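Mandelate racemase/muconate lactonizing enzyme (Roseovarius nubinhibens ISM, PDB 3FVD) is probably a magnesium-dependent enzyme of the mandelate racemase/muconate lactonizing enzyme family, with its exact substrate and reaction not established. Local coordinates at residues A[193-198]-A[215-220]; A[224-229]-A[240-245]. All coordinates share one frame; numbering follows the deposited sequence. Where two conformers were deposited one is given.

Contact 1. Residues A[193-198]-A[215-220]; sequences VTFDVN and ARDWIE. With MG (magnesium ion), chain C.
Phe195 O is held twice by strand 218-220. Glu220 N donates to Phe195 O at 2.8 Å in a nearly straight bond, and Ile219 CA brings a CA-H...O contact. One step back, Phe195 N donates to Trp218 O at 2.9 Å. These bonds zip the two strands together in parallel, and the weak bond from Val197 N to Glu220 O closes the end.

The side chains alternate. Phe195 and Ile219 lie on the face that meets helix 173-185, where Ile180 touches the Phe195 side chain. Asp217 OD1 sits at the edge of that ring, 3.7 Å from Phe195 CE1, and is bonded to Ser184. Thr194, Asp196, Trp218 and Glu220 share the other face, inside the barrel. Thr194 CG2 touches Glu220 OE1 at 3.5 Å.

The carboxylates of Asp196 and Glu220 are stacked with their planes 1° apart. Asp196 OD1 and Glu220 OE1 are 3.8 Å from each other. Glu220 is extended (chi2 -173°), which carries OE2 to the magnesium at 2.4 Å. Asp196 OD2 accepts a hydrogen bond from water 2 at 2.6 Å, and that water also binds the metal. Lys167 pairs with Asp196 and Lys265 with Glu220. Two acidic groups this close would probably repel, so the magnesium and the two lysines presumably balance the charge that the stack brings together.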
ATOM      1  N   VAL A 193      12.688 -32.002   9.098  1.00 17.45           N
ATOM      2  CA  VAL A 193      13.406 -31.141  10.040  1.00 16.14           C
ATOM      3  C   VAL A 193      12.855 -29.730   9.984  1.00 16.51           C
ATOM      4  O   VAL A 193      12.522 -29.283   8.912  1.00 17.04           O
ATOM      5  CB  VAL A 193      14.902 -30.832   9.658  1.00 14.49           C
ATOM      6  CG1 VAL A 193      15.825 -31.223  10.702  1.00 30.73           C
ATOM      7  CG2 VAL A 193      15.280 -31.219   8.243  1.00 28.55           C
ATOM      8  N   THR A 194      12.907 -29.032  11.120  1.00 15.40           N
ATOM      9  CA  THR A 194      12.734 -27.601  11.203  1.00 17.05           C
ATOM     10  C   THR A 194      13.994 -27.005  11.789  1.00 16.63           C
ATOM     11  O   THR A 194      14.502 -27.523  12.780  1.00 15.92           O
ATOM     12  CB  THR A 194      11.546 -27.279  12.193  1.00 18.03           C
ATOM     13  OG1 THR A 194      10.318 -27.724  11.607  1.00 26.44           O
ATOM     14  CG2 THR A 194      11.431 -25.795  12.561  1.00 23.52           C
ATOM     15  N   PHE A 195      14.465 -25.901  11.211  1.00 16.28           N
ATOM     16  CA  PHE A 195      15.646 -25.200  11.718  1.00 15.79           C
ATOM     17  C   PHE A 195      15.174 -24.140  12.656  1.00 19.85           C
ATOM     18  O   PHE A 195      14.651 -23.103  12.221  1.00 20.89           O
ATOM     19  CB  PHE A 195      16.510 -24.666  10.574  1.00 11.16           C
ATOM     20  CG  PHE A 195      17.119 -25.780   9.746  1.00 18.19           C
ATOM     21  CD1 PHE A 195      16.557 -26.126   8.523  1.00  9.52           C
ATOM     22  CD2 PHE A 195      18.236 -26.545  10.248  1.00  9.34           C
ATOM     23  CE1 PHE A 195      17.112 -27.189   7.777  1.00 17.11           C
ATOM     24  CE2 PHE A 195      18.749 -27.565   9.554  1.00 15.47           C
ATOM     25  CZ  PHE A 195      18.203 -27.888   8.302  1.00  9.70           C
ATOM     26  N   ASP A 196      15.274 -24.433  13.947  1.00 21.66           N
ATOM     27  CA  ASP A 196      14.921 -23.459  15.001  1.00 24.39           C
ATOM     28  C   ASP A 196      16.093 -22.501  15.304  1.00 24.49           C
ATOM     29  O   ASP A 196      17.069 -22.891  15.904  1.00 24.71           O
ATOM     30  CB  ASP A 196      14.458 -24.203  16.275  1.00 27.24           C
ATOM     31  CG  ASP A 196      13.902 -23.276  17.358  1.00 58.22           C
ATOM     32  OD1 ASP A 196      13.675 -22.069  17.092  1.00 32.05           O
ATOM     33  OD2 ASP A 196      13.659 -23.758  18.497  1.00 32.05           O
ATOM     34  N   VAL A 197      15.969 -21.241  14.909  1.00 25.14           N
ATOM     35  CA  VAL A 197      17.019 -20.248  15.052  1.00 26.17           C
ATOM     36  C   VAL A 197      16.853 -19.526  16.376  1.00 27.59           C
ATOM     37  O   VAL A 197      17.771 -18.949  16.908  1.00 29.36           O
ATOM     38  CB  VAL A 197      16.873 -19.196  13.899  1.00 26.78           C
ATOM     39  CG1 VAL A 197      18.000 -18.234  13.927  1.00 20.66           C
ATOM     40  CG2 VAL A 197      16.819 -19.907  12.530  1.00 21.32           C
ATOM     41  N   ASN A 198      15.645 -19.513  16.890  1.00 27.41           N
ATOM     42  CA  ASN A 198      15.375 -18.850  18.141  1.00 28.27           C
ATOM     43  C   ASN A 198      15.782 -17.385  18.300  1.00 28.10           C
ATOM     44  O   ASN A 198      16.367 -16.995  19.326  1.00 27.56           O
ATOM     45  CB  ASN A 198      15.873 -19.670  19.316  1.00 30.58           C
ATOM     46  CG  ASN A 198      14.818 -19.765  20.375  1.00 68.34           C
ATOM     47  OD1 ASN A 198      14.338 -18.712  20.903  1.00 30.96           O
ATOM     48  ND2 ASN A 198      14.344 -21.022  20.628  1.00 32.61           N
ATOM     49  N   ALA A 215      18.537 -25.761   0.712  1.00 14.17           N
ATOM     50  CA  ALA A 215      17.543 -26.370   1.568  1.00 14.93           C
ATOM     51  C   ALA A 215      16.238 -25.495   1.668  1.00 15.00           C
ATOM     52  O   ALA A 215      16.305 -24.252   1.838  1.00 14.86           O
ATOM     53  CB  ALA A 215      18.138 -26.546   2.952  1.00 14.93           C
ATOM     54  N   ARG A 216      15.088 -26.147   1.588  1.00 13.08           N
ATOM     55  CA  ARG A 216      13.818 -25.423   1.677  1.00 13.91           C
ATOM     56  C   ARG A 216      13.005 -25.894   2.834  1.00 13.88           C
ATOM     57  O   ARG A 216      11.780 -25.859   2.776  1.00 16.14           O
ATOM     58  CB  ARG A 216      13.004 -25.555   0.371  1.00 13.08           C
ATOM     59  CG  ARG A 216      13.741 -25.034  -0.811  1.00 16.17           C
ATOM     60  CD  ARG A 216      13.978 -23.556  -0.707  1.00 14.04           C
ATOM     61  NE  ARG A 216      14.729 -23.075  -1.863  1.00 16.76           N
ATOM     62  CZ  ARG A 216      15.934 -22.522  -1.792  1.00 15.81           C
ATOM     63  NH1 ARG A 216      16.511 -22.129  -2.888  1.00 17.11           N
ATOM     64  NH2 ARG A 216      16.568 -22.372  -0.626  1.00 17.31           N
ATOM     65  N   ASP A 217      13.658 -26.361   3.874  1.00 12.72           N
ATOM     66  CA  ASP A 217      12.931 -26.728   5.066  1.00 15.97           C
ATOM     67  C   ASP A 217      12.433 -25.487   5.829  1.00 15.46           C
ATOM     68  O   ASP A 217      12.923 -24.359   5.633  1.00 15.53           O
ATOM     69  CB  ASP A 217      13.834 -27.588   5.956  1.00 18.10           C
ATOM     70  CG  ASP A 217      14.528 -28.641   5.161  1.00 28.77           C
ATOM     71  OD1 ASP A 217      15.591 -28.381   4.576  1.00 19.90           O
ATOM     72  OD2 ASP A 217      13.967 -29.736   5.050  1.00 20.88           O
ATOM     73  N   TRP A 218      11.496 -25.712   6.730  1.00 14.42           N
ATOM     74  CA  TRP A 218      11.056 -24.645   7.619  1.00 14.70           C
ATOM     75  C   TRP A 218      12.198 -24.005   8.370  1.00 14.80           C
ATOM     76  O   TRP A 218      13.103 -24.721   8.876  1.00 13.51           O
ATOM     77  CB  TRP A 218      10.156 -25.191   8.705  1.00 14.47           C
ATOM     78  CG  TRP A 218       8.796 -25.585   8.341  1.00 16.23           C
ATOM     79  CD1 TRP A 218       8.333 -26.862   8.188  1.00 15.54           C
ATOM     80  CD2 TRP A 218       7.655 -24.725   8.232  1.00 14.61           C
ATOM     81  NE1 TRP A 218       6.979 -26.847   7.962  1.00 16.15           N
ATOM     82  CE2 TRP A 218       6.536 -25.551   7.986  1.00 16.57           C
ATOM     83  CE3 TRP A 218       7.471 -23.328   8.324  1.00 16.48           C
ATOM     84  CZ2 TRP A 218       5.242 -25.035   7.829  1.00 15.09           C
ATOM     85  CZ3 TRP A 218       6.182 -22.801   8.140  1.00 13.02           C
ATOM     86  CH2 TRP A 218       5.081 -23.641   7.948  1.00 17.39           C
ATOM     87  N   ILE A 219      12.139 -22.663   8.441  1.00 13.05           N
ATOM     88  CA  ILE A 219      12.970 -21.870   9.348  1.00 12.44           C
ATOM     89  C   ILE A 219      12.066 -21.269  10.427  1.00 14.65           C
ATOM     90  O   ILE A 219      11.058 -20.577  10.129  1.00 14.36           O
ATOM     91  CB  ILE A 219      13.628 -20.727   8.625  1.00 12.74           C
ATOM     92  CG1 ILE A 219      14.281 -21.207   7.308  1.00 13.60           C
ATOM     93  CG2 ILE A 219      14.676 -19.992   9.543  1.00 11.98           C
ATOM     94  CD1 ILE A 219      15.333 -22.363   7.494  1.00 13.68           C
ATOM     95  N   GLU A 220      12.396 -21.514  11.685  1.00 15.80           N
ATOM     96  CA  GLU A 220      11.513 -21.044  12.762  1.00 17.44           C
ATOM     97  C   GLU A 220      12.070 -19.785  13.421  1.00 15.98           C
ATOM     98  O   GLU A 220      13.215 -19.753  13.863  1.00 14.28           O
ATOM     99  CB  GLU A 220      11.286 -22.168  13.775  1.00 20.13           C
ATOM    100  CG  GLU A 220      10.425 -21.859  14.936  1.00 45.85           C
ATOM    101  CD  GLU A 220      10.425 -23.011  15.943  1.00 26.36           C
ATOM    102  OE1 GLU A 220      10.857 -24.154  15.572  1.00 47.29           O
ATOM    103  OE2 GLU A 220      10.027 -22.761  17.118  1.00 47.01           O
TER
HETATM  104 MG    MG C 501      11.062 -20.976  18.369  0.50 16.98          MG
HETATM  105  O   HOH W   1      12.323 -31.354   6.214  1.00 13.95           O
HETATM  106  O   HOH W   2      12.332 -22.296  20.118  1.00 40.49           O
HETATM  107  O   HOH W   3      12.761 -19.685  17.436  1.00 55.67           O

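Contact 2. Residues A[224-229]-A[240-245]; sequences QTLDQC and IMLDEC. With MG (magnesium ion), chain C.
Leu226 and Leu242 meet with no ring, amide or carboxylate between them. The flat groups that matter here, the carboxylates of Asp243 and Glu244, belong to the magnesium side. Glu244 binds the magnesium through both carboxylate oxygens, OE2 at 2.5 Å and OE1 at a longer 2.7 Å. Asp243 reaches the magnesium through OD2, also at 2.7 Å. Lys267 and Arg270 form salt bridges with Asp243, while Tyr59 bonds to Glu244 OE2.

The contact itself is apolar, and no hydrogen bond crosses it. Leu242 works as a fork. Its CD1 touches Leu226 CD1 at 3.6 Å, and the two side chains cross at about a right angle. Its CD2 rests against Cys229 CB at 3.8 Å, with Cys229 SG close by. Leu226 has CG anti to the backbone N (chi1 171°), which brings its CD1 to Leu242; Ala254 and Ala255 of helix 249-257 also pack on it.

This is the helix-to-strand half of a beta-alpha-beta unit, strand 218-220, helix 226-235 and strand 240-242, in the TIM-like barrel of the enolase superfamily. Leu242 points outward to the helix. Its neighbour Met241 points inward and touches Glu220 and Lys265.

Beyond the strand, Cys245, the residue right after the metal ligand Glu244, comes back against the start of the helix. Its SG lies 4.0 Å from both Leu226 N and Leu226 CB. Thr225 is the N-cap of this helix: its OG1 accepts from Gln228 N at 3.0 Å, and its carbonyl takes the bond from Cys229 N.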
ATOM      1  N   GLN A 224      14.295 -11.487  16.019  1.00 21.67           N
ATOM      2  CA  GLN A 224      13.678 -11.161  17.282  1.00 23.11           C
ATOM      3  C   GLN A 224      12.211 -10.663  17.201  1.00 23.36           C
ATOM      4  O   GLN A 224      11.408 -10.957  18.091  1.00 25.53           O
ATOM      5  CB  GLN A 224      14.556 -10.131  17.987  1.00 25.36           C
ATOM      6  CG  GLN A 224      14.384 -10.127  19.502  1.00 59.66           C
ATOM      7  CD  GLN A 224      15.722 -10.276  20.186  1.00 31.14           C
ATOM      8  OE1 GLN A 224      16.527  -9.325  20.227  1.00 60.25           O
ATOM      9  NE2 GLN A 224      15.996 -11.477  20.702  1.00 60.03           N
ATOM     10  N   THR A 225      11.864  -9.919  16.151  1.00 19.82           N
ATOM     11  CA  THR A 225      10.529  -9.329  16.023  1.00 17.93           C
ATOM     12  C   THR A 225       9.785  -9.780  14.754  1.00 18.83           C
ATOM     13  O   THR A 225      10.371 -10.267  13.787  1.00 19.98           O
ATOM     14  CB  THR A 225      10.596  -7.773  15.930  1.00 16.46           C
ATOM     15  OG1 THR A 225      11.139  -7.393  14.659  1.00 18.55           O
ATOM     16  CG2 THR A 225      11.418  -7.133  17.075  1.00 17.21           C
ATOM     17  N   LEU A 226       8.484  -9.561  14.756  1.00 18.12           N
ATOM     18  CA  LEU A 226       7.636  -9.858  13.663  1.00 17.61           C
ATOM     19  C   LEU A 226       8.020  -9.041  12.489  1.00 16.73           C
ATOM     20  O   LEU A 226       8.023  -9.553  11.404  1.00 16.76           O
ATOM     21  CB  LEU A 226       6.192  -9.559  14.027  1.00 19.07           C
ATOM     22  CG  LEU A 226       5.142  -9.614  12.917  1.00 25.56           C
ATOM     23  CD1 LEU A 226       5.209 -10.997  12.300  1.00 20.53           C
ATOM     24  CD2 LEU A 226       3.814  -9.416  13.581  1.00 20.60           C
ATOM     25  N   ASP A 227       8.324  -7.771  12.708  1.00 16.49           N
ATOM     26  CA  ASP A 227       8.678  -6.893  11.633  1.00 18.05           C
ATOM     27  C   ASP A 227       9.989  -7.313  10.919  1.00 14.04           C
ATOM     28  O   ASP A 227      10.066  -7.226   9.708  1.00 11.10           O
ATOM     29  CB  ASP A 227       8.747  -5.416  12.075  1.00 23.71           C
ATOM     30  CG  ASP A 227       8.680  -4.488  10.870  1.00 56.08           C
ATOM     31  OD1 ASP A 227       9.725  -3.987  10.444  1.00 29.22           O
ATOM     32  OD2 ASP A 227       7.612  -4.350  10.235  1.00 30.12           O
ATOM     33  N   GLN A 228      10.978  -7.778  11.695  1.00 13.30           N
ATOM     34  CA  GLN A 228      12.232  -8.287  11.144  1.00 12.86           C
ATOM     35  C   GLN A 228      11.991  -9.576  10.393  1.00 12.44           C
ATOM     36  O   GLN A 228      12.464  -9.713   9.255  1.00 13.80           O
ATOM     37  CB  GLN A 228      13.286  -8.477  12.232  1.00 11.91           C
ATOM     38  CG  GLN A 228      13.910  -7.178  12.756  1.00 18.93           C
ATOM     39  CD  GLN A 228      14.710  -7.405  14.051  1.00 12.04           C
ATOM     40  OE1 GLN A 228      15.351  -8.442  14.228  1.00 23.48           O
ATOM     41  NE2 GLN A 228      14.657  -6.464  14.958  1.00 20.71           N
ATOM     42  N   CYS A 229      11.172 -10.482  10.947  1.00 12.45           N
ATOM     43  CA  CYS A 229      10.923 -11.790  10.287  1.00 12.48           C
ATOM     44  C   CYS A 229      10.176 -11.600   8.938  1.00 12.88           C
ATOM     45  O   CYS A 229      10.415 -12.307   7.927  1.00 13.43           O
ATOM     46  CB  CYS A 229      10.152 -12.746  11.230  1.00 12.39           C
ATOM     47  SG  CYS A 229      11.117 -13.304  12.678  1.00 25.34           S
ATOM     48  N   ILE A 240       8.390 -19.989   6.569  1.00 10.77           N
ATOM     49  CA  ILE A 240       8.788 -19.327   7.834  0.50 10.05           C
ATOM     50  C   ILE A 240       7.728 -19.706   8.840  1.00  9.77           C
ATOM     51  O   ILE A 240       6.554 -19.651   8.527  1.00 10.02           O
ATOM     52  CB  ILE A 240       8.825 -17.754   7.716  0.50 10.35           C
ATOM     53  CG1 ILE A 240      10.125 -17.249   7.101  0.50 18.65           C
ATOM     54  CG2 ILE A 240       8.791 -17.125   9.124  0.50 18.09           C
ATOM     55  CD1 ILE A 240      10.622 -18.021   5.963  0.50 10.36           C
ATOM     56  N   MET A 241       8.148 -20.091  10.041  1.00 11.74           N
ATOM     57  CA  MET A 241       7.340 -20.545  11.187  1.00 14.28           C
ATOM     58  C   MET A 241       7.584 -19.435  12.228  1.00 15.96           C
ATOM     59  O   MET A 241       8.742 -19.097  12.512  1.00 17.35           O
ATOM     60  CB  MET A 241       7.882 -21.924  11.683  1.00 16.80           C
ATOM     61  CG  MET A 241       7.367 -22.722  13.026  1.00 16.82           C
ATOM     62  SD  MET A 241       5.637 -23.000  13.074  1.00 19.78           S
ATOM     63  CE  MET A 241       5.471 -24.251  11.721  1.00 16.93           C
ATOM     64  N   LEU A 242       6.517 -18.828  12.762  1.00 14.45           N
ATOM     65  CA  LEU A 242       6.675 -17.886  13.871  1.00 14.40           C
ATOM     66  C   LEU A 242       6.324 -18.542  15.163  1.00 13.68           C
ATOM     67  O   LEU A 242       5.560 -19.476  15.181  1.00 12.38           O
ATOM     68  CB  LEU A 242       5.840 -16.609  13.697  1.00 14.74           C
ATOM     69  CG  LEU A 242       6.281 -15.764  12.478  1.00 17.79           C
ATOM     70  CD1 LEU A 242       5.454 -14.586  12.446  1.00 15.82           C
ATOM     71  CD2 LEU A 242       7.717 -15.314  12.591  1.00 16.66           C
ATOM     72  N   ASP A 243       6.888 -18.025  16.250  1.00 14.41           N
ATOM     73  CA  ASP A 243       6.736 -18.604  17.550  1.00 17.10           C
ATOM     74  C   ASP A 243       6.815 -17.516  18.674  1.00 17.00           C
ATOM     75  O   ASP A 243       5.815 -17.015  19.114  1.00 17.03           O
ATOM     76  CB  ASP A 243       7.798 -19.722  17.739  1.00 21.13           C
ATOM     77  CG  ASP A 243       7.739 -20.396  19.140  1.00 27.11           C
ATOM     78  OD1 ASP A 243       6.771 -20.145  19.870  1.00 23.53           O
ATOM     79  OD2 ASP A 243       8.670 -21.184  19.524  1.00 24.77           O
ATOM     80  N   GLU A 244       8.005 -17.185  19.127  1.00 16.08           N
ATOM     81  CA  GLU A 244       8.186 -16.373  20.290  1.00 17.23           C
ATOM     82  C   GLU A 244       7.648 -14.938  20.184  1.00 18.77           C
ATOM     83  O   GLU A 244       7.305 -14.375  21.215  1.00 20.18           O
ATOM     84  CB  GLU A 244       9.680 -16.291  20.668  1.00 17.30           C
ATOM     85  CG  GLU A 244      10.268 -17.588  21.204  1.00 23.13           C
ATOM     86  CD  GLU A 244      10.717 -18.594  20.116  1.00 18.33           C
ATOM     87  OE1 GLU A 244      10.620 -18.314  18.887  1.00 23.62           O
ATOM     88  OE2 GLU A 244      11.100 -19.729  20.520  1.00 25.09           O
ATOM     89  N   CYS A 245       7.625 -14.320  18.998  1.00 18.19           N
ATOM     90  CA  CYS A 245       7.107 -12.927  18.902  1.00 18.14           C
ATOM     91  C   CYS A 245       5.567 -12.863  18.946  1.00 18.70           C
ATOM     92  O   CYS A 245       5.010 -11.797  18.907  1.00 20.16           O
ATOM     93  CB  CYS A 245       7.575 -12.207  17.655  1.00 16.85           C
ATOM     94  SG  CYS A 245       6.918 -12.932  16.133  1.00 22.35           S
TER
HETATM   95 MG    MG C 501      11.062 -20.976  18.369  0.50 16.98          MG
HETATM   96  O   HOH W   3      12.761 -19.685  17.436  1.00 55.67           O
HETATM   97  O   HOH W   2      12.332 -22.296  20.118  1.00 40.49           O

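In the fold
Contact 1 and contact 2 follow one another along the chain, and their centres are about 13 Å apart. Both lie in the barrel sheet of the C-terminal domain, in successive beta-alpha-beta units that share strand 218-220. That strand has 192-196 on one side and 240-242 on the other. Ile219 O and Met241 N, 3.0 Å apart, probably form a hydrogen bond that joins the two contacts. Contact 1 is a strand pair, whereas contact 2 packs a helix on the outside of the sheet. Their C-terminal strand ends converge on the same magnesium and share waters 2 and 3. The barrel's strand order therefore gathers metal ligands from separate segments into one site.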